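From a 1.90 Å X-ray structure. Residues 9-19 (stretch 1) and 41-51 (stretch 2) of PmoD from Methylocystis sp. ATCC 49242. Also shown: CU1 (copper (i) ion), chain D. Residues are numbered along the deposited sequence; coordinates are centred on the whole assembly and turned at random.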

ATOM      1  N   MET B   9       7.966  -0.558   4.520  1.00 23.04           N
ATOM      2  CA  MET B   9       8.724  -1.796   4.390  1.00 23.80           C
ATOM      3  C   MET B   9      10.055  -1.876   5.133  1.00 25.44           C
ATOM      4  O   MET B   9      10.836  -0.929   5.101  1.00 27.19           O
ATOM      5  CB  MET B   9       8.979  -2.053   2.905  1.00 30.48           C
ATOM      6  CG  MET B   9       7.691  -2.022   2.084  1.00 29.20           C
ATOM      7  SD  MET B   9       8.044  -2.413   0.393  1.00 30.08           S
ATOM      8  CE  MET B   9       8.810  -0.884  -0.156  1.00 28.52           C
ATOM      9  N   PHE B  10      10.322  -3.030   5.748  1.00 25.64           N
ATOM     10  CA  PHE B  10      11.655  -3.361   6.217  1.00 29.96           C
ATOM     11  C   PHE B  10      12.096  -4.651   5.561  1.00 33.65           C
ATOM     12  O   PHE B  10      11.918  -5.722   6.136  1.00 36.90           O
ATOM     13  CB  PHE B  10      11.700  -3.526   7.737  1.00 30.88           C
ATOM     14  CG  PHE B  10      11.427  -2.264   8.492  1.00 34.28           C
ATOM     15  CD1 PHE B  10      10.122  -1.872   8.751  1.00 28.87           C
ATOM     16  CD2 PHE B  10      12.469  -1.456   8.922  1.00 33.72           C
ATOM     17  CE1 PHE B  10       9.858  -0.693   9.446  1.00 30.61           C
ATOM     18  CE2 PHE B  10      12.216  -0.278   9.622  1.00 36.19           C
ATOM     19  CZ  PHE B  10      10.912   0.100   9.886  1.00 30.85           C
ATOM     20  N   GLY B  11      12.678  -4.568   4.373  1.00 32.89           N
ATOM     21  CA  GLY B  11      13.050  -5.778   3.661  1.00 33.64           C
ATOM     22  C   GLY B  11      11.780  -6.525   3.283  1.00 33.20           C
ATOM     23  O   GLY B  11      10.913  -5.976   2.615  1.00 28.11           O
ATOM     24  N   TYR B  12      11.647  -7.770   3.725  1.00 32.30           N
ATOM     25  CA  TYR B  12      10.425  -8.516   3.439  1.00 31.28           C
ATOM     26  C   TYR B  12       9.352  -8.234   4.469  1.00 31.56           C
ATOM     27  O   TYR B  12       8.195  -8.614   4.286  1.00 32.34           O
ATOM     28  CB  TYR B  12      10.696 -10.020   3.416  1.00 29.30           C
ATOM     29  CG  TYR B  12      11.635 -10.459   2.331  1.00 31.11           C
ATOM     30  CD1 TYR B  12      11.417 -10.099   1.001  1.00 29.70           C
ATOM     31  CD2 TYR B  12      12.756 -11.216   2.637  1.00 33.21           C
ATOM     32  CE1 TYR B  12      12.291 -10.513   0.001  1.00 31.40           C
ATOM     33  CE2 TYR B  12      13.628 -11.625   1.660  1.00 37.81           C
ATOM     34  CZ  TYR B  12      13.396 -11.279   0.346  1.00 36.73           C
ATOM     35  OH  TYR B  12      14.283 -11.702  -0.610  1.00 37.52           O
ATOM     36  N   ASP B  13       9.741  -7.636   5.589  1.00 32.49           N
ATOM     37  CA  ASP B  13       8.771  -7.435   6.658  1.00 35.65           C
ATOM     38  C   ASP B  13       8.043  -6.113   6.434  1.00 34.41           C
ATOM     39  O   ASP B  13       8.678  -5.059   6.382  1.00 37.09           O
ATOM     40  CB  ASP B  13       9.480  -7.458   8.008  1.00 40.05           C
ATOM     41  CG  ASP B  13      10.302  -8.727   8.204  1.00 48.42           C
ATOM     42  OD1 ASP B  13       9.726  -9.835   8.238  1.00 43.40           O
ATOM     43  OD2 ASP B  13      11.541  -8.603   8.341  1.00 52.60           O
ATOM     44  N   MET B  14       6.713  -6.151   6.428  1.00 27.62           N
ATOM     45  CA  MET B  14       5.924  -4.965   6.087  1.00 26.32           C
ATOM     46  C   MET B  14       5.083  -4.583   7.280  1.00 27.85           C
ATOM     47  O   MET B  14       4.814  -5.409   8.164  1.00 29.14           O
ATOM     48  CB  MET B  14       5.000  -5.200   4.872  1.00 25.42           C
ATOM     49  CG  MET B  14       5.646  -5.880   3.668  1.00 34.45           C
ATOM     50  SD  MET B  14       7.289  -5.210   3.311  1.00 38.11           S
ATOM     51  CE  MET B  14       7.607  -5.928   1.690  1.00 40.56           C
ATOM     52  N   ILE B  15       4.722  -3.308   7.325  1.00 23.67           N
ATOM     53  CA  ILE B  15       3.704  -2.832   8.249  1.00 26.45           C
ATOM     54  C   ILE B  15       2.576  -2.270   7.394  1.00 22.77           C
ATOM     55  O   ILE B  15       2.788  -1.379   6.595  1.00 23.66           O
ATOM     56  CB  ILE B  15       4.252  -1.776   9.200  1.00 30.77           C
ATOM     57  CG1 ILE B  15       5.414  -2.369  10.012  1.00 27.88           C
ATOM     58  CG2 ILE B  15       3.139  -1.242  10.136  1.00 27.29           C
ATOM     59  CD1 ILE B  15       6.093  -1.344  10.912  1.00 31.75           C
ATOM     60  N   HIS B  16       1.390  -2.847   7.512  1.00 22.87           N
ATOM     61  CA  HIS B  16       0.278  -2.383   6.702  1.00 22.99           C
ATOM     62  C   HIS B  16      -0.307  -1.139   7.349  1.00 23.69           C
ATOM     63  O   HIS B  16      -0.411  -1.045   8.576  1.00 27.67           O
ATOM     64  CB  HIS B  16      -0.793  -3.470   6.569  1.00 25.56           C
ATOM     65  CG  HIS B  16      -1.945  -3.079   5.703  1.00 28.81           C
ATOM     66  ND1 HIS B  16      -3.168  -2.699   6.216  1.00 35.68           N
ATOM     67  CD2 HIS B  16      -2.059  -2.996   4.354  1.00 27.22           C
ATOM     68  CE1 HIS B  16      -3.988  -2.408   5.222  1.00 38.01           C
ATOM     69  NE2 HIS B  16      -3.342  -2.584   4.083  1.00 33.33           N
ATOM     70  N   ILE B  17      -0.711  -0.206   6.510  1.00 20.29           N
ATOM     71  CA  ILE B  17      -1.237   1.087   6.964  1.00 23.54           C
ATOM     72  C   ILE B  17      -2.611   1.356   6.352  1.00 28.35           C
ATOM     73  O   ILE B  17      -2.812   1.131   5.151  1.00 23.78           O
ATOM     74  CB  ILE B  17      -0.276   2.230   6.565  1.00 28.31           C
ATOM     75  CG1 ILE B  17       1.077   2.043   7.265  1.00 24.53           C
ATOM     76  CG2 ILE B  17      -0.886   3.599   6.901  1.00 27.88           C
ATOM     77  CD1 ILE B  17       2.163   2.994   6.745  1.00 28.00           C
ATOM     78  N   THR B  18      -3.542   1.842   7.172  1.00 27.09           N
ATOM     79  CA  THR B  18      -4.841   2.300   6.704  1.00 25.34           C
ATOM     80  C   THR B  18      -5.066   3.728   7.227  1.00 28.23           C
ATOM     81  O   THR B  18      -4.717   4.040   8.366  1.00 28.54           O
ATOM     82  CB  THR B  18      -6.003   1.392   7.193  1.00 44.15           C
ATOM     83  OG1 THR B  18      -5.739   0.017   6.871  1.00 39.69           O
ATOM     84  CG2 THR B  18      -7.312   1.813   6.547  1.00 49.10           C
ATOM     85  N   VAL B  19      -5.618   4.590   6.389  1.00 25.77           N
ATOM     86  CA  VAL B  19      -5.890   5.960   6.791  1.00 26.57           C
ATOM     87  C   VAL B  19      -7.358   6.265   6.612  1.00 29.96           C
ATOM     88  O   VAL B  19      -7.912   5.984   5.547  1.00 31.60           O
ATOM     89  CB  VAL B  19      -5.070   6.964   5.951  1.00 28.50           C
ATOM     90  CG1 VAL B  19      -5.295   8.373   6.455  1.00 29.70           C
ATOM     91  CG2 VAL B  19      -3.576   6.608   5.987  1.00 29.76           C
TER
HETATM   92 CU   CU1 D 202       6.037  -2.860  -0.591  1.00 30.30          CU
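Stretch 2 41-51: MAFDIENPAFR

Stretch 2 enters as a strand, residues 41-45, running antiparallel to strand 13-19 at a crossing angle of 154°, then loosens at Glu-46 and Asn-47 and closes in a 3-10 segment from Pro-48. The register pairs Val-19 with Met-41, Ile-17 with Phe-43 and Ile-15 with Ile-45. Hydrogen bonds flank these pairs: Ala-42 N donates to Thr-18 O (2.8 Å), Asp-44 N to His-16 O (2.8 Å), and His-16 N to Asp-44 O (2.8 Å).

The apolar pairs share one face. With chi1 in m, Phe-43 sets CD2 3.8 Å from Ile-17 CG1 and 4.0 Å from Ile-15 CG2, the latter at its ring edge. Met-41, m then t, carries CE to 4.2 Å from Ile-17 CG2, its flexible thioether reaching past its own partner. The other face is more polar: a water joins His-16 ND1, Thr-18 OG1 and Ala-42 O, and the small Ala-42 fits beside Thr-18.

Beyond the strand, Glu-46 N donates to Met-14 O (3.1 Å), while its m, t side chain brings OE1 to a water also bound by Met-14 N. Asn-47, in t, donates from ND2 to Asp-13 OD1 (2.7 Å); its OD1 accepts from Ala-49 N (2.8 Å), securing the 3-10 start. Phe-50 (m) then places CZ 3.5 Å from Asp-13 CB and CE2 4.2 Å from Phe-10 CD1.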

ATOM      1  N   MET B  41      -4.525   7.156  11.521  1.00 29.21           N
ATOM      2  CA  MET B  41      -3.676   6.188  10.828  1.00 27.27           C
ATOM      3  C   MET B  41      -3.502   4.925  11.651  1.00 30.70           C
ATOM      4  O   MET B  41      -3.002   4.983  12.778  1.00 32.01           O
ATOM      5  CB  MET B  41      -2.316   6.805  10.519  1.00 27.28           C
ATOM      6  CG  MET B  41      -2.428   8.131   9.764  1.00 34.38           C
ATOM      7  SD  MET B  41      -0.819   8.744   9.233  1.00 64.61           S
ATOM      8  CE  MET B  41      -0.021   7.183   8.884  1.00 37.28           C
ATOM      9  N   ALA B  42      -3.909   3.792  11.078  1.00 28.30           N
ATOM     10  CA  ALA B  42      -3.820   2.506  11.755  1.00 30.19           C
ATOM     11  C   ALA B  42      -2.701   1.646  11.166  1.00 32.59           C
ATOM     12  O   ALA B  42      -2.609   1.492   9.944  1.00 33.07           O
ATOM     13  CB  ALA B  42      -5.153   1.773  11.669  1.00 31.79           C
ATOM     14  N   PHE B  43      -1.876   1.086  12.050  1.00 29.56           N
ATOM     15  CA  PHE B  43      -0.697   0.298  11.683  1.00 31.65           C
ATOM     16  C   PHE B  43      -0.911  -1.156  12.097  1.00 27.92           C
ATOM     17  O   PHE B  43      -1.373  -1.431  13.205  1.00 32.77           O
ATOM     18  CB  PHE B  43       0.563   0.862  12.350  1.00 32.15           C
ATOM     19  CG  PHE B  43       0.912   2.253  11.901  1.00 29.96           C
ATOM     20  CD1 PHE B  43       0.259   3.349  12.438  1.00 34.33           C
ATOM     21  CD2 PHE B  43       1.884   2.462  10.940  1.00 24.99           C
ATOM     22  CE1 PHE B  43       0.568   4.628  12.013  1.00 37.01           C
ATOM     23  CE2 PHE B  43       2.198   3.733  10.515  1.00 32.25           C
ATOM     24  CZ  PHE B  43       1.542   4.822  11.058  1.00 33.18           C
ATOM     25  N   ASP B  44      -0.585  -2.077  11.195  1.00 24.94           N
ATOM     26  CA  ASP B  44      -0.725  -3.509  11.447  1.00 24.68           C
ATOM     27  C   ASP B  44       0.620  -4.162  11.085  1.00 26.37           C
ATOM     28  O   ASP B  44       0.957  -4.317   9.912  1.00 26.45           O
ATOM     29  CB  ASP B  44      -1.855  -4.104  10.596  1.00 29.25           C
ATOM     30  CG  ASP B  44      -2.041  -5.617  10.802  1.00 45.16           C
ATOM     31  OD1 ASP B  44      -1.190  -6.285  11.435  1.00 46.44           O
ATOM     32  OD2 ASP B  44      -3.027  -6.157  10.254  1.00 55.23           O
ATOM     33  N   ILE B  45       1.367  -4.576  12.089  1.00 26.90           N
ATOM     34  CA  ILE B  45       2.680  -5.153  11.872  1.00 28.56           C
ATOM     35  C   ILE B  45       2.579  -6.603  11.405  1.00 31.39           C
ATOM     36  O   ILE B  45       2.039  -7.442  12.127  1.00 32.52           O
ATOM     37  CB  ILE B  45       3.505  -5.081  13.164  1.00 36.72           C
ATOM     38  CG1 ILE B  45       3.636  -3.614  13.613  1.00 37.76           C
ATOM     39  CG2 ILE B  45       4.845  -5.724  12.952  1.00 34.69           C
ATOM     40  CD1 ILE B  45       4.136  -3.459  15.046  1.00 41.18           C
ATOM     41  N   GLU B  46       3.067  -6.909  10.198  1.00 28.48           N
ATOM     42  CA  GLU B  46       2.871  -8.246   9.640  1.00 29.18           C
ATOM     43  C   GLU B  46       3.696  -9.338  10.327  1.00 37.03           C
ATOM     44  O   GLU B  46       3.220 -10.455  10.478  1.00 39.14           O
ATOM     45  CB  GLU B  46       3.186  -8.268   8.133  1.00 32.61           C
ATOM     46  CG  GLU B  46       2.131  -7.576   7.267  1.00 36.19           C
ATOM     47  CD  GLU B  46       2.361  -7.771   5.766  1.00 39.91           C
ATOM     48  OE1 GLU B  46       3.451  -8.244   5.366  1.00 43.21           O
ATOM     49  OE2 GLU B  46       1.432  -7.474   4.989  1.00 41.48           O
ATOM     50  N   ASN B  47       4.948  -9.042  10.664  1.00 34.54           N
ATOM     51  CA  ASN B  47       5.842 -10.024  11.282  1.00 34.66           C
ATOM     52  C   ASN B  47       5.675 -10.032  12.809  1.00 35.61           C
ATOM     53  O   ASN B  47       5.962  -9.038  13.470  1.00 35.74           O
ATOM     54  CB  ASN B  47       7.294  -9.711  10.902  1.00 35.84           C
ATOM     55  CG  ASN B  47       8.288 -10.758  11.396  1.00 43.66           C
ATOM     56  OD1 ASN B  47       8.050 -11.472  12.374  1.00 42.04           O
ATOM     57  ND2 ASN B  47       9.440 -10.813  10.743  1.00 44.51           N
ATOM     58  N   PRO B  48       5.206 -11.149  13.375  1.00 37.16           N
ATOM     59  CA  PRO B  48       5.020 -11.283  14.830  1.00 45.53           C
ATOM     60  C   PRO B  48       6.277 -10.980  15.662  1.00 46.32           C
ATOM     61  O   PRO B  48       6.147 -10.511  16.789  1.00 42.65           O
ATOM     62  CB  PRO B  48       4.615 -12.747  14.997  1.00 46.86           C
ATOM     63  CG  PRO B  48       4.026 -13.129  13.681  1.00 49.65           C
ATOM     64  CD  PRO B  48       4.815 -12.371  12.656  1.00 44.07           C
ATOM     65  N   ALA B  49       7.464 -11.281  15.136  1.00 46.13           N
ATOM     66  CA  ALA B  49       8.710 -11.021  15.860  1.00 47.60           C
ATOM     67  C   ALA B  49       8.917  -9.530  16.140  1.00 46.59           C
ATOM     68  O   ALA B  49       9.593  -9.170  17.099  1.00 53.25           O
ATOM     69  CB  ALA B  49       9.899 -11.577  15.092  1.00 45.65           C
ATOM     70  N   PHE B  50       8.323  -8.672  15.314  1.00 37.51           N
ATOM     71  CA  PHE B  50       8.447  -7.225  15.474  1.00 35.14           C
ATOM     72  C   PHE B  50       7.671  -6.726  16.686  1.00 43.44           C
ATOM     73  O   PHE B  50       7.826  -5.575  17.092  1.00 46.91           O
ATOM     74  CB  PHE B  50       7.956  -6.477  14.226  1.00 37.72           C
ATOM     75  CG  PHE B  50       8.952  -6.436  13.096  1.00 38.38           C
ATOM     76  CD1 PHE B  50       9.936  -7.401  12.979  1.00 41.93           C
ATOM     77  CD2 PHE B  50       8.907  -5.415  12.163  1.00 43.81           C
ATOM     78  CE1 PHE B  50      10.853  -7.360  11.946  1.00 45.36           C
ATOM     79  CE2 PHE B  50       9.819  -5.367  11.127  1.00 44.88           C
ATOM     80  CZ  PHE B  50      10.802  -6.334  11.024  1.00 42.29           C
ATOM     81  N   ARG B  51       6.825  -7.576  17.264  1.00 43.63           N
ATOM     82  CA  ARG B  51       6.035  -7.141  18.411  1.00 45.46           C
ATOM     83  C   ARG B  51       6.899  -6.940  19.655  1.00 44.07           C
ATOM     84  O   ARG B  51       6.465  -6.326  20.627  1.00 44.84           O
ATOM     85  CB  ARG B  51       4.916  -8.141  18.716  1.00 51.42           C
ATOM     86  CG  ARG B  51       3.817  -8.199  17.672  1.00 51.00           C
ATOM     87  CD  ARG B  51       2.789  -9.262  18.047  1.00 60.24           C
ATOM     88  NE  ARG B  51       1.835  -9.528  16.974  1.00 66.91           N
ATOM     89  CZ  ARG B  51       0.998 -10.561  16.962  1.00 73.79           C
ATOM     90  NH1 ARG B  51       0.999 -11.426  17.967  1.00 78.04           N
ATOM     91  NH2 ARG B  51       0.162 -10.731  15.947  1.00 75.25           N
TER
HETATM   92  O   HOH W   1       5.669  -8.976   6.114  1.00 29.35           O
HETATM   93  O   HOH W   2       6.577  -6.596   9.880  1.00 35.86           O
HETATM   94  O   HOH W   3      -3.549  -1.149   8.831  1.00 28.93           O